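Local atomic coordinates of cystathionine beta-lyase family protein, YNBB B.subtilis ortholog (Clostridium acetobutylicum, PDB entry 3HVY), a protein that is probably a pyridoxal-phosphate-dependent lyase of the methionine gamma-lyase family, acting on sulfur-containing amino acids, and is putatively involved in aluminium resistance. Residues D[51-56]-D[293-298]; D[62-67]-D[71-76]; D[219-224]-D[386-391]. One frame throughout, in Å; residues are numbered along the deposited sequence.

Interaction 1: D[51-56]-D[293-298]; sequences KAFQEE and GLFMAP
Phe53 and Phe295 meet as a T-shaped pair, with the edge of the Phe295 ring directed at the face of the Phe53 ring. The centroids stand 5.8 Å apart and the planes are turned 79° against each other, close to perpendicular. CD1 is the leading atom of the Phe295 edge, 4.3 Å from CE1 of Phe53. The Phe53 ring is common to both contacts, touching Phe295 and Leu294: it reaches across from a helix whose nearest CA, that of Phe53, is 8.6 Å from the CA of Phe295. Its chi1 of -92° departs from the usual staggered value, and this turn of the ring lets its outer rim, CE1 and CZ, address two consecutive residues of 293-298 together. CZ comes to 4.2 Å from Phe295 CB, at the root of the partner ring. CE1 meets the end of Leu294 instead, at 3.9 Å from CD2, with CG a little farther off. Leu294 and Phe53 run antiparallel, side by side, rather than end on. Leu294 CG lies anti to its backbone N (chi1 178°), carrying the isobutyl group out toward the aromatic rim. The contact is wholly apolar and buried, an example of how a few side chains can join two helices through ring and isobutyl packing. The helix bearing Leu294 and Phe295 is kinked at Pro298, whose nitrogen has no hydrogen to give to the preceding turn. Across the subunit interface, His413 of a second subunit makes another edge-to-face pair with Phe295. The contact thus joins the C-terminal end of helix 18-55 to helix 287-317, while helix 74-87 packs against Leu294 through Val82 and Ile86.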
ATOM      1  N   LYS D  51      18.528 -18.129 -11.288  1.00 31.88           N
ATOM      2  CA  LYS D  51      18.978 -17.891 -12.672  1.00 30.87           C
ATOM      3  C   LYS D  51      17.951 -17.085 -13.477  1.00 28.77           C
ATOM      4  O   LYS D  51      18.304 -16.242 -14.282  1.00 33.45           O
ATOM      5  CB  LYS D  51      19.209 -19.198 -13.426  1.00 30.91           C
ATOM      6  CG  LYS D  51      20.388 -20.023 -12.988  1.00 47.38           C
ATOM      7  CD  LYS D  51      20.741 -21.093 -14.033  1.00 50.48           C
ATOM      8  CE  LYS D  51      19.555 -21.938 -14.468  1.00 60.23           C
ATOM      9  NZ  LYS D  51      19.950 -23.036 -15.415  1.00 67.76           N
ATOM     10  N   ALA D  52      16.673 -17.410 -13.314  1.00 32.52           N
ATOM     11  CA  ALA D  52      15.595 -16.708 -14.014  1.00 31.69           C
ATOM     12  C   ALA D  52      15.622 -15.181 -13.633  1.00 33.21           C
ATOM     13  O   ALA D  52      15.536 -14.285 -14.506  1.00 33.33           O
ATOM     14  CB  ALA D  52      14.257 -17.364 -13.698  1.00 27.33           C
ATOM     15  N   PHE D  53      15.791 -14.875 -12.344  1.00 31.05           N
ATOM     16  CA  PHE D  53      15.907 -13.484 -11.922  1.00 30.02           C
ATOM     17  C   PHE D  53      17.067 -12.770 -12.650  1.00 32.77           C
ATOM     18  O   PHE D  53      16.921 -11.680 -13.205  1.00 32.52           O
ATOM     19  CB  PHE D  53      16.154 -13.418 -10.411  1.00 29.78           C
ATOM     20  CG  PHE D  53      14.882 -13.302  -9.559  1.00 28.03           C
ATOM     21  CD1 PHE D  53      14.069 -14.396  -9.325  1.00 35.72           C
ATOM     22  CD2 PHE D  53      14.550 -12.100  -8.961  1.00 34.68           C
ATOM     23  CE1 PHE D  53      12.938 -14.288  -8.542  1.00 37.46           C
ATOM     24  CE2 PHE D  53      13.420 -11.964  -8.166  1.00 32.31           C
ATOM     25  CZ  PHE D  53      12.596 -13.057  -7.966  1.00 30.35           C
ATOM     26  N   GLN D  54      18.214 -13.426 -12.636  1.00 28.09           N
ATOM     27  CA  GLN D  54      19.451 -12.863 -13.187  1.00 29.61           C
ATOM     28  C   GLN D  54      19.393 -12.759 -14.686  1.00 30.24           C
ATOM     29  O   GLN D  54      19.844 -11.765 -15.230  1.00 32.72           O
ATOM     30  CB  GLN D  54      20.626 -13.719 -12.721  1.00 29.80           C
ATOM     31  CG  GLN D  54      20.715 -13.755 -11.182  1.00 31.88           C
ATOM     32  CD  GLN D  54      22.014 -14.359 -10.720  1.00 42.50           C
ATOM     33  OE1 GLN D  54      22.569 -15.215 -11.410  1.00 34.75           O
ATOM     34  NE2 GLN D  54      22.507 -13.930  -9.561  1.00 32.75           N
ATOM     35  N   GLU D  55      18.741 -13.709 -15.363  1.00 31.41           N
ATOM     36  CA  GLU D  55      18.612 -13.609 -16.812  1.00 33.46           C
ATOM     37  C   GLU D  55      17.647 -12.492 -17.229  1.00 35.70           C
ATOM     38  O   GLU D  55      17.812 -11.913 -18.276  1.00 31.58           O
ATOM     39  CB  GLU D  55      18.262 -14.954 -17.439  1.00 35.06           C
ATOM     40  CG  GLU D  55      19.455 -15.968 -17.278  1.00 38.85           C
ATOM     41  CD  GLU D  55      19.125 -17.440 -17.550  1.00 44.27           C
ATOM     42  OE1 GLU D  55      17.971 -17.773 -17.916  1.00 46.04           O
ATOM     43  OE2 GLU D  55      20.053 -18.267 -17.387  1.00 58.99           O
ATOM     44  N   GLU D  56      16.702 -12.135 -16.382  1.00 33.40           N
ATOM     45  CA  GLU D  56      15.830 -11.020 -16.683  1.00 31.22           C
ATOM     46  C   GLU D  56      16.372  -9.694 -16.123  1.00 34.84           C
ATOM     47  O   GLU D  56      15.743  -8.655 -16.256  1.00 33.10           O
ATOM     48  CB  GLU D  56      14.400 -11.322 -16.197  1.00 32.72           C
ATOM     49  CG  GLU D  56      13.318 -10.245 -16.499  1.00 35.18           C
ATOM     50  CD  GLU D  56      13.087  -9.962 -17.991  1.00 45.50           C
ATOM     51  OE1 GLU D  56      13.428 -10.837 -18.834  1.00 37.01           O
ATOM     52  OE2 GLU D  56      12.531  -8.870 -18.303  1.00 38.89           O
ATOM     53  N   GLY D 293       8.370 -13.232  -2.941  1.00 28.98           N
ATOM     54  CA  GLY D 293       7.646 -14.427  -2.709  1.00 28.30           C
ATOM     55  C   GLY D 293       8.076 -15.546  -3.621  1.00 27.32           C
ATOM     56  O   GLY D 293       8.235 -16.711  -3.174  1.00 29.40           O
ATOM     57  N   LEU D 294       8.236 -15.235  -4.896  1.00 30.01           N
ATOM     58  CA  LEU D 294       8.791 -16.207  -5.847  1.00 27.65           C
ATOM     59  C   LEU D 294      10.189 -16.742  -5.454  1.00 29.20           C
ATOM     60  O   LEU D 294      10.467 -17.946  -5.522  1.00 30.18           O
ATOM     61  CB  LEU D 294       8.798 -15.605  -7.255  1.00 31.54           C
ATOM     62  CG  LEU D 294       9.368 -16.424  -8.403  1.00 32.32           C
ATOM     63  CD1 LEU D 294       8.561 -17.651  -8.568  1.00 25.83           C
ATOM     64  CD2 LEU D 294       9.460 -15.647  -9.700  1.00 27.36           C
ATOM     65  N   PHE D 295      11.062 -15.847  -5.027  1.00 28.87           N
ATOM     66  CA  PHE D 295      12.384 -16.233  -4.607  1.00 27.78           C
ATOM     67  C   PHE D 295      12.381 -17.184  -3.425  1.00 29.91           C
ATOM     68  O   PHE D 295      13.173 -18.141  -3.395  1.00 28.49           O
ATOM     69  CB  PHE D 295      13.230 -15.009  -4.321  1.00 29.77           C
ATOM     70  CG  PHE D 295      14.654 -15.333  -4.164  1.00 31.08           C
ATOM     71  CD1 PHE D 295      15.402 -15.701  -5.269  1.00 36.17           C
ATOM     72  CD2 PHE D 295      15.240 -15.325  -2.926  1.00 33.27           C
ATOM     73  CE1 PHE D 295      16.725 -16.035  -5.147  1.00 32.16           C
ATOM     74  CE2 PHE D 295      16.551 -15.652  -2.777  1.00 32.49           C
ATOM     75  CZ  PHE D 295      17.309 -16.040  -3.912  1.00 32.99           C
HETATM   76  N   MSE D 296      11.481 -16.944  -2.471  0.50 27.30           N
HETATM   77  CA  MSE D 296      11.364 -17.788  -1.293  0.50 25.57           C
HETATM   78  C   MSE D 296      10.477 -19.039  -1.529  0.50 27.43           C
HETATM   79  O   MSE D 296      10.392 -19.899  -0.657  0.50 23.04           O
HETATM   80  CB  MSE D 296      10.744 -16.968  -0.151  0.50 23.28           C
HETATM   81  CG  MSE D 296      11.524 -15.753   0.328  0.50 32.56           C
HETATM   82 SE   MSE D 296      10.362 -14.723   1.564  0.38 34.45          SE
HETATM   83  CE  MSE D 296       9.578 -16.249   2.535  0.50 45.52           C
ATOM     84  N   ALA D 297       9.812 -19.130  -2.679  1.00 29.06           N
ATOM     85  CA  ALA D 297       8.871 -20.223  -2.929  1.00 30.79           C
ATOM     86  C   ALA D 297       9.449 -21.663  -2.950  1.00 32.86           C
ATOM     87  O   ALA D 297       8.799 -22.600  -2.428  1.00 33.66           O
ATOM     88  CB  ALA D 297       8.026 -19.952  -4.145  1.00 30.16           C
ATOM     89  N   PRO D 298      10.598 -21.867  -3.617  1.00 30.28           N
ATOM     90  CA  PRO D 298      11.187 -23.209  -3.582  1.00 29.82           C
ATOM     91  C   PRO D 298      11.457 -23.691  -2.170  1.00 28.17           C
ATOM     92  O   PRO D 298      11.338 -24.865  -1.880  1.00 30.94           O
ATOM     93  CB  PRO D 298      12.536 -23.017  -4.321  1.00 26.79           C
ATOM     94  CG  PRO D 298      12.275 -21.926  -5.302  1.00 30.67           C
ATOM     95  CD  PRO D 298      11.408 -20.952  -4.464  1.00 30.95           C
TER

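Interaction 2: D[62-67]-D[71-76]; sequences HFTNSS and YNDIGR
His62 and Gly75 bring their backbones together, CA to CA 3.9 Å, and the absence of a side chain on Gly75 lets its CA approach His62 O to 3.1 Å in a CA-H...O contact. Beyond this close approach, Asp73 organises the polar side chains. With CG anti to the backbone N (chi1 179°), its carboxylate turns toward the 62-67 loop. Thr64 OG1 donates to Asp73 OD1 over 2.6 Å, on the syn side but 33° out of plane. Arg76 N gives OD1 a second, almost straight bond of 3.1 Å from the opposite face, making Asp73 the N-cap of helix 74-87. Ser66 OG binds the other oxygen, Asp73 OD2, at 2.7 Å from above the carboxylate plane. So many donors on a buried carboxylate probably favour its ionised form. Apolar contact is slight: Thr64 CG2 rests 4.1 Å from Ile74 CG1. Nearby, Ile74 O lies in the plane of the His62 ring, at its edge, nearest CD2, while His62 ND1 is bonded to Ser59 N. Thr283 also binds Asp73 OD2 through its hydroxyl. The contact closes the loop onto the start of helix 74-87, and helix 287-317 flanks that loop through Met287, Arg288 and Tyr291.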
ATOM      1  N   HIS D  62      12.264  -2.685 -11.016  1.00 36.20           N
ATOM      2  CA  HIS D  62      11.142  -3.599 -11.259  1.00 35.44           C
ATOM      3  C   HIS D  62      10.141  -3.587 -10.125  1.00 35.82           C
ATOM      4  O   HIS D  62       9.049  -4.193 -10.260  1.00 34.00           O
ATOM      5  CB  HIS D  62      11.667  -5.020 -11.494  1.00 36.01           C
ATOM      6  CG  HIS D  62      12.391  -5.141 -12.787  1.00 29.47           C
ATOM      7  ND1 HIS D  62      13.767  -4.997 -12.889  1.00 33.63           N
ATOM      8  CD2 HIS D  62      11.932  -5.282 -14.046  1.00 31.95           C
ATOM      9  CE1 HIS D  62      14.118  -5.103 -14.156  1.00 37.17           C
ATOM     10  NE2 HIS D  62      13.023  -5.254 -14.881  1.00 31.71           N
ATOM     11  N   PHE D  63      10.488  -2.924  -9.010  1.00 34.64           N
ATOM     12  CA  PHE D  63       9.553  -2.849  -7.855  1.00 35.76           C
ATOM     13  C   PHE D  63       8.683  -1.581  -8.036  1.00 39.04           C
ATOM     14  O   PHE D  63       8.785  -0.574  -7.332  1.00 38.60           O
ATOM     15  CB  PHE D  63      10.257  -2.914  -6.488  1.00 36.63           C
ATOM     16  CG  PHE D  63      11.246  -4.078  -6.349  1.00 33.29           C
ATOM     17  CD1 PHE D  63      10.997  -5.295  -6.973  1.00 34.25           C
ATOM     18  CD2 PHE D  63      12.373  -3.961  -5.556  1.00 35.33           C
ATOM     19  CE1 PHE D  63      11.872  -6.350  -6.862  1.00 36.50           C
ATOM     20  CE2 PHE D  63      13.268  -5.043  -5.440  1.00 28.52           C
ATOM     21  CZ  PHE D  63      12.976  -6.235  -6.106  1.00 30.97           C
ATOM     22  N   THR D  64       7.822  -1.703  -9.044  1.00 42.70           N
ATOM     23  CA  THR D  64       6.971  -0.656  -9.522  1.00 41.50           C
ATOM     24  C   THR D  64       5.763  -0.425  -8.577  1.00 41.74           C
ATOM     25  O   THR D  64       5.431  -1.242  -7.679  1.00 39.71           O
ATOM     26  CB  THR D  64       6.466  -0.960 -10.974  1.00 41.04           C
ATOM     27  OG1 THR D  64       5.715  -2.184 -10.973  1.00 43.99           O
ATOM     28  CG2 THR D  64       7.622  -1.058 -11.941  1.00 36.52           C
ATOM     29  N   ASN D  65       5.158   0.740  -8.832  1.00 42.25           N
ATOM     30  CA  ASN D  65       4.043   1.271  -8.138  1.00 41.39           C
ATOM     31  C   ASN D  65       3.096   1.883  -9.208  1.00 39.23           C
ATOM     32  O   ASN D  65       2.797   3.096  -9.198  1.00 37.03           O
ATOM     33  CB  ASN D  65       4.578   2.348  -7.221  1.00 44.54           C
ATOM     34  CG  ASN D  65       3.553   2.827  -6.276  1.00 48.55           C
ATOM     35  OD1 ASN D  65       2.702   2.033  -5.874  1.00 48.55           O
ATOM     36  ND2 ASN D  65       3.604   4.131  -5.900  1.00 42.00           N
ATOM     37  N   SER D  66       2.669   1.069 -10.166  1.00 34.31           N
ATOM     38  CA  SER D  66       1.857   1.588 -11.283  1.00 33.21           C
ATOM     39  C   SER D  66       0.469   2.001 -10.827  1.00 32.43           C
ATOM     40  O   SER D  66      -0.034   1.494  -9.825  1.00 35.33           O
ATOM     41  CB  SER D  66       1.740   0.587 -12.415  1.00 27.07           C
ATOM     42  OG  SER D  66       1.292  -0.675 -11.927  1.00 33.21           O
ATOM     43  N   SER D  67      -0.138   2.917 -11.598  1.00 33.30           N
ATOM     44  CA  SER D  67      -1.491   3.408 -11.387  1.00 32.12           C
ATOM     45  C   SER D  67      -2.257   3.388 -12.679  1.00 32.85           C
ATOM     46  O   SER D  67      -1.704   3.167 -13.787  1.00 33.50           O
ATOM     47  CB  SER D  67      -1.483   4.841 -10.834  1.00 32.32           C
ATOM     48  OG  SER D  67      -1.030   5.769 -11.809  1.00 33.08           O
ATOM     49  N   TYR D  71      -0.017   1.114 -18.214  1.00 41.55           N
ATOM     50  CA  TYR D  71       0.686   1.020 -19.483  1.00 41.10           C
ATOM     51  C   TYR D  71       2.188   0.980 -19.129  1.00 40.53           C
ATOM     52  O   TYR D  71       2.705   1.782 -18.304  1.00 39.35           O
ATOM     53  CB  TYR D  71       0.263   2.142 -20.482  1.00 41.32           C
ATOM     54  N   ASN D  72       2.863  -0.032 -19.684  1.00 40.42           N
ATOM     55  CA  ASN D  72       4.317  -0.232 -19.500  1.00 43.86           C
ATOM     56  C   ASN D  72       4.828  -0.400 -18.071  1.00 42.44           C
ATOM     57  O   ASN D  72       5.900   0.143 -17.700  1.00 45.54           O
ATOM     58  CB  ASN D  72       5.137   0.850 -20.195  1.00 46.97           C
ATOM     59  CG  ASN D  72       6.633   0.483 -20.267  1.00 58.93           C
ATOM     60  OD1 ASN D  72       6.995  -0.700 -20.459  1.00 63.71           O
ATOM     61  ND2 ASN D  72       7.506   1.486 -20.079  1.00 64.27           N
ATOM     62  N   ASP D  73       4.109  -1.195 -17.276  1.00 39.12           N
ATOM     63  CA  ASP D  73       4.579  -1.535 -15.926  1.00 37.44           C
ATOM     64  C   ASP D  73       5.715  -2.564 -16.113  1.00 35.81           C
ATOM     65  O   ASP D  73       5.464  -3.731 -16.368  1.00 33.85           O
ATOM     66  CB  ASP D  73       3.391  -2.089 -15.136  1.00 37.23           C
ATOM     67  CG  ASP D  73       3.742  -2.499 -13.706  1.00 33.90           C
ATOM     68  OD1 ASP D  73       4.944  -2.708 -13.418  1.00 31.76           O
ATOM     69  OD2 ASP D  73       2.781  -2.729 -12.910  1.00 37.56           O
ATOM     70  N   ILE D  74       6.969  -2.117 -16.029  1.00 37.13           N
ATOM     71  CA  ILE D  74       8.103  -2.995 -16.315  1.00 37.68           C
ATOM     72  C   ILE D  74       8.257  -4.105 -15.290  1.00 36.76           C
ATOM     73  O   ILE D  74       8.717  -5.191 -15.640  1.00 36.48           O
ATOM     74  CB  ILE D  74       9.457  -2.216 -16.518  1.00 42.03           C
ATOM     75  CG1 ILE D  74      10.031  -1.703 -15.173  1.00 41.00           C
ATOM     76  CG2 ILE D  74       9.261  -1.102 -17.543  1.00 40.23           C
ATOM     77  CD1 ILE D  74      11.377  -1.091 -15.279  1.00 49.14           C
ATOM     78  N   GLY D  75       7.863  -3.847 -14.040  1.00 32.47           N
ATOM     79  CA  GLY D  75       7.841  -4.874 -13.013  1.00 33.76           C
ATOM     80  C   GLY D  75       6.937  -6.044 -13.351  1.00 31.62           C
ATOM     81  O   GLY D  75       7.337  -7.212 -13.320  1.00 30.90           O
ATOM     82  N   ARG D  76       5.714  -5.714 -13.700  1.00 29.30           N
ATOM     83  CA  ARG D  76       4.717  -6.660 -14.083  1.00 30.54           C
ATOM     84  C   ARG D  76       5.168  -7.482 -15.290  1.00 30.00           C
ATOM     85  O   ARG D  76       5.097  -8.707 -15.276  1.00 32.25           O
ATOM     86  CB  ARG D  76       3.475  -5.877 -14.461  1.00 31.06           C
ATOM     87  CG  ARG D  76       2.299  -6.697 -14.902  1.00 30.94           C
ATOM     88  CD  ARG D  76       1.247  -5.824 -15.568  1.00 31.61           C
ATOM     89  NE  ARG D  76       1.744  -5.256 -16.803  1.00 30.51           N
ATOM     90  CZ  ARG D  76       1.239  -4.212 -17.453  1.00 32.91           C
ATOM     91  NH1 ARG D  76       0.140  -3.636 -17.047  1.00 41.11           N
ATOM     92  NH2 ARG D  76       1.853  -3.750 -18.523  1.00 37.17           N
TER

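Interaction 3: D[219-224]-D[386-391]; sequences NCYGEF and GASIEL
Tyr221 overlaps Ser388 with the phenol end of its ring, the hydroxyl and the ring carbon CE1, ortho to it, both lying against the serine. Tyr221 belongs to a type II beta turn, Asn219 to Gly222, at the end of a strand in the large mixed sheet of what is, by family, a fold-type I pyridoxal-phosphate enzyme. As the third residue of that turn it adopts a positive phi of 78°, and Gly222 N closes the turn by donating to Asn219 O over 3.1 Å. With CG anti to the carbonyl carbon (chi1 -68°), the ring is carried off the turn toward the loop 386-391, which leads into strand 392-396 of the antiparallel sheet. One side-chain hydrogen bond therefore ties loops belonging to the two different sheets. The segment 219-224 probably borders the cofactor site: just after the turn, Glu223 O accepts from the side-chain amide of Asn245, next to Lys244, which carries the pyridoxal phosphate as a Schiff base. Around the ring, Ser388 CB sits at the edge, in plane, 3.9 Å from Tyr221 CE1. Ser388 OG approaches obliquely, 3.3 Å from that same CE1, and shares a 2.8 Å hydrogen bond with Tyr221 OH.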
ATOM      1  N   ASN D 219      -2.230 -26.654 -12.011  1.00 30.57           N
ATOM      2  CA  ASN D 219      -0.962 -26.946 -11.310  1.00 27.62           C
ATOM      3  C   ASN D 219      -1.003 -26.576  -9.826  1.00 31.24           C
ATOM      4  O   ASN D 219       0.023 -26.554  -9.177  1.00 31.32           O
ATOM      5  CB  ASN D 219       0.170 -26.163 -11.968  1.00 30.24           C
ATOM      6  CG  ASN D 219       1.492 -26.814 -11.777  1.00 31.45           C
ATOM      7  OD1 ASN D 219       1.569 -28.048 -11.737  1.00 28.90           O
ATOM      8  ND2 ASN D 219       2.577 -25.996 -11.637  1.00 28.35           N
ATOM      9  N   CYS D 220      -2.176 -26.201  -9.324  1.00 29.91           N
ATOM     10  CA  CYS D 220      -2.288 -25.822  -7.930  1.00 33.51           C
ATOM     11  C   CYS D 220      -1.680 -26.834  -6.944  1.00 31.45           C
ATOM     12  O   CYS D 220      -1.966 -28.003  -7.021  1.00 33.44           O
ATOM     13  CB  CYS D 220      -3.757 -25.592  -7.564  1.00 31.64           C
ATOM     14  SG  CYS D 220      -4.444 -24.019  -8.181  1.00 39.16           S
ATOM     15  N   TYR D 221      -0.887 -26.311  -6.023  1.00 32.86           N
ATOM     16  CA  TYR D 221      -0.221 -27.021  -4.933  1.00 33.62           C
ATOM     17  C   TYR D 221       1.012 -27.779  -5.353  1.00 32.38           C
ATOM     18  O   TYR D 221       1.705 -28.378  -4.521  1.00 31.43           O
ATOM     19  CB  TYR D 221      -1.131 -28.011  -4.264  1.00 28.12           C
ATOM     20  CG  TYR D 221      -2.286 -27.406  -3.476  1.00 32.37           C
ATOM     21  CD1 TYR D 221      -2.036 -26.686  -2.340  1.00 33.14           C
ATOM     22  CD2 TYR D 221      -3.611 -27.623  -3.828  1.00 45.49           C
ATOM     23  CE1 TYR D 221      -3.035 -26.197  -1.560  1.00 43.19           C
ATOM     24  CE2 TYR D 221      -4.658 -27.096  -3.024  1.00 43.32           C
ATOM     25  CZ  TYR D 221      -4.332 -26.404  -1.893  1.00 43.25           C
ATOM     26  OH  TYR D 221      -5.283 -25.858  -1.057  1.00 63.15           O
ATOM     27  N   GLY D 222       1.313 -27.771  -6.630  1.00 28.52           N
ATOM     28  CA  GLY D 222       2.436 -28.578  -7.087  1.00 26.51           C
ATOM     29  C   GLY D 222       3.716 -27.802  -7.377  1.00 26.06           C
ATOM     30  O   GLY D 222       4.753 -28.399  -7.645  1.00 32.05           O
ATOM     31  N   GLU D 223       3.673 -26.487  -7.358  1.00 28.41           N
ATOM     32  CA  GLU D 223       4.823 -25.716  -7.818  1.00 26.37           C
ATOM     33  C   GLU D 223       5.972 -25.968  -6.926  1.00 29.14           C
ATOM     34  O   GLU D 223       5.807 -25.931  -5.733  1.00 30.41           O
ATOM     35  CB  GLU D 223       4.522 -24.212  -7.828  1.00 29.70           C
ATOM     36  CG  GLU D 223       3.291 -23.800  -8.703  1.00 31.63           C
ATOM     37  CD  GLU D 223       1.945 -23.852  -7.982  1.00 39.25           C
ATOM     38  OE1 GLU D 223       1.874 -24.285  -6.807  1.00 36.50           O
ATOM     39  OE2 GLU D 223       0.933 -23.439  -8.614  1.00 32.43           O
ATOM     40  N   PHE D 224       7.137 -26.216  -7.517  1.00 29.04           N
ATOM     41  CA  PHE D 224       8.401 -26.517  -6.812  1.00 28.65           C
ATOM     42  C   PHE D 224       8.449 -27.742  -5.900  1.00 31.38           C
ATOM     43  O   PHE D 224       9.449 -27.916  -5.168  1.00 29.79           O
ATOM     44  CB  PHE D 224       8.846 -25.305  -6.013  1.00 27.24           C
ATOM     45  CG  PHE D 224       9.000 -24.069  -6.845  1.00 29.40           C
ATOM     46  CD1 PHE D 224       9.740 -24.089  -8.006  1.00 33.64           C
ATOM     47  CD2 PHE D 224       8.372 -22.882  -6.480  1.00 27.48           C
ATOM     48  CE1 PHE D 224       9.885 -22.948  -8.790  1.00 36.89           C
ATOM     49  CE2 PHE D 224       8.476 -21.741  -7.295  1.00 27.61           C
ATOM     50  CZ  PHE D 224       9.250 -21.779  -8.425  1.00 32.95           C
ATOM     51  N   GLY D 386      -7.184 -17.352   3.368  1.00 35.21           N
ATOM     52  CA  GLY D 386      -7.355 -18.440   2.447  1.00 34.02           C
ATOM     53  C   GLY D 386      -6.105 -19.033   1.891  1.00 35.06           C
ATOM     54  O   GLY D 386      -6.209 -19.918   1.056  1.00 35.78           O
ATOM     55  N   ALA D 387      -4.927 -18.515   2.290  1.00 35.06           N
ATOM     56  CA  ALA D 387      -3.624 -18.959   1.738  1.00 38.16           C
ATOM     57  C   ALA D 387      -3.369 -20.393   2.144  1.00 39.97           C
ATOM     58  O   ALA D 387      -3.378 -20.690   3.306  1.00 42.99           O
ATOM     59  CB  ALA D 387      -2.453 -18.089   2.247  1.00 36.63           C
ATOM     60  N   SER D 388      -3.144 -21.309   1.219  1.00 38.58           N
ATOM     61  CA  SER D 388      -2.976 -22.653   1.748  1.00 38.96           C
ATOM     62  C   SER D 388      -1.547 -23.144   1.797  1.00 33.56           C
ATOM     63  O   SER D 388      -1.317 -24.267   2.232  1.00 32.08           O
ATOM     64  CB  SER D 388      -3.991 -23.645   1.192  1.00 42.74           C
ATOM     65  OG  SER D 388      -4.176 -23.476  -0.181  1.00 40.67           O
ATOM     66  N   ILE D 389      -0.575 -22.268   1.486  1.00 31.73           N
ATOM     67  CA  ILE D 389       0.801 -22.608   1.735  1.00 30.64           C
ATOM     68  C   ILE D 389       1.075 -22.414   3.255  1.00 30.06           C
ATOM     69  O   ILE D 389       2.107 -22.853   3.788  1.00 32.31           O
ATOM     70  CB  ILE D 389       1.737 -21.762   0.841  1.00 32.94           C
ATOM     71  CG1 ILE D 389       3.193 -22.225   0.895  1.00 33.86           C
ATOM     72  CG2 ILE D 389       1.593 -20.260   1.196  1.00 29.68           C
ATOM     73  CD1 ILE D 389       3.413 -23.697   0.548  1.00 32.11           C
ATOM     74  N   GLU D 390       0.181 -21.730   3.943  1.00 28.25           N
ATOM     75  CA  GLU D 390       0.256 -21.615   5.398  1.00 26.96           C
ATOM     76  C   GLU D 390      -0.467 -22.795   5.994  1.00 28.23           C
ATOM     77  O   GLU D 390      -1.433 -23.296   5.401  1.00 29.02           O
ATOM     78  CB  GLU D 390      -0.387 -20.338   5.917  1.00 31.01           C
ATOM     79  CG  GLU D 390       0.123 -19.085   5.329  1.00 32.70           C
ATOM     80  CD  GLU D 390      -0.368 -17.816   6.023  1.00 38.96           C
ATOM     81  OE1 GLU D 390      -0.386 -17.750   7.306  1.00 34.69           O
ATOM     82  OE2 GLU D 390      -0.684 -16.844   5.261  1.00 33.28           O
ATOM     83  N   LEU D 391      -0.061 -23.188   7.195  1.00 29.71           N
ATOM     84  CA  LEU D 391      -0.620 -24.341   7.872  1.00 31.27           C
ATOM     85  C   LEU D 391      -2.132 -24.204   7.956  1.00 31.47           C
ATOM     86  O   LEU D 391      -2.684 -23.242   8.527  1.00 30.32           O
ATOM     87  CB  LEU D 391      -0.032 -24.546   9.278  1.00 30.82           C
ATOM     88  CG  LEU D 391      -0.471 -25.834   9.982  1.00 35.49           C
ATOM     89  CD1 LEU D 391       0.014 -27.088   9.233  1.00 33.55           C
ATOM     90  CD2 LEU D 391      -0.057 -25.864  11.443  1.00 29.78           C
TER

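How the interactions relate
Interactions 1 and 3 touch, although their centres are about 17 Å apart: Phe224, at the end of segment 219-224, packs on Leu294, Ala297 and Pro298 of helix 287-317. Their segments alternate along the chain, so the spans they close overlap in sequence. Interaction 2 is nested inside the loop closed by interaction 1, about 18 Å from it between centres, where the chain passes from helix 18-55 to helix 74-87. It lies about 26 Å from interaction 3, centre to centre. Together they illustrate how sequence-distant elements are joined: helix 287-317 connects helix 18-55 with the loop after strand 214-218, and interaction 3 carries on to the antiparallel sheet.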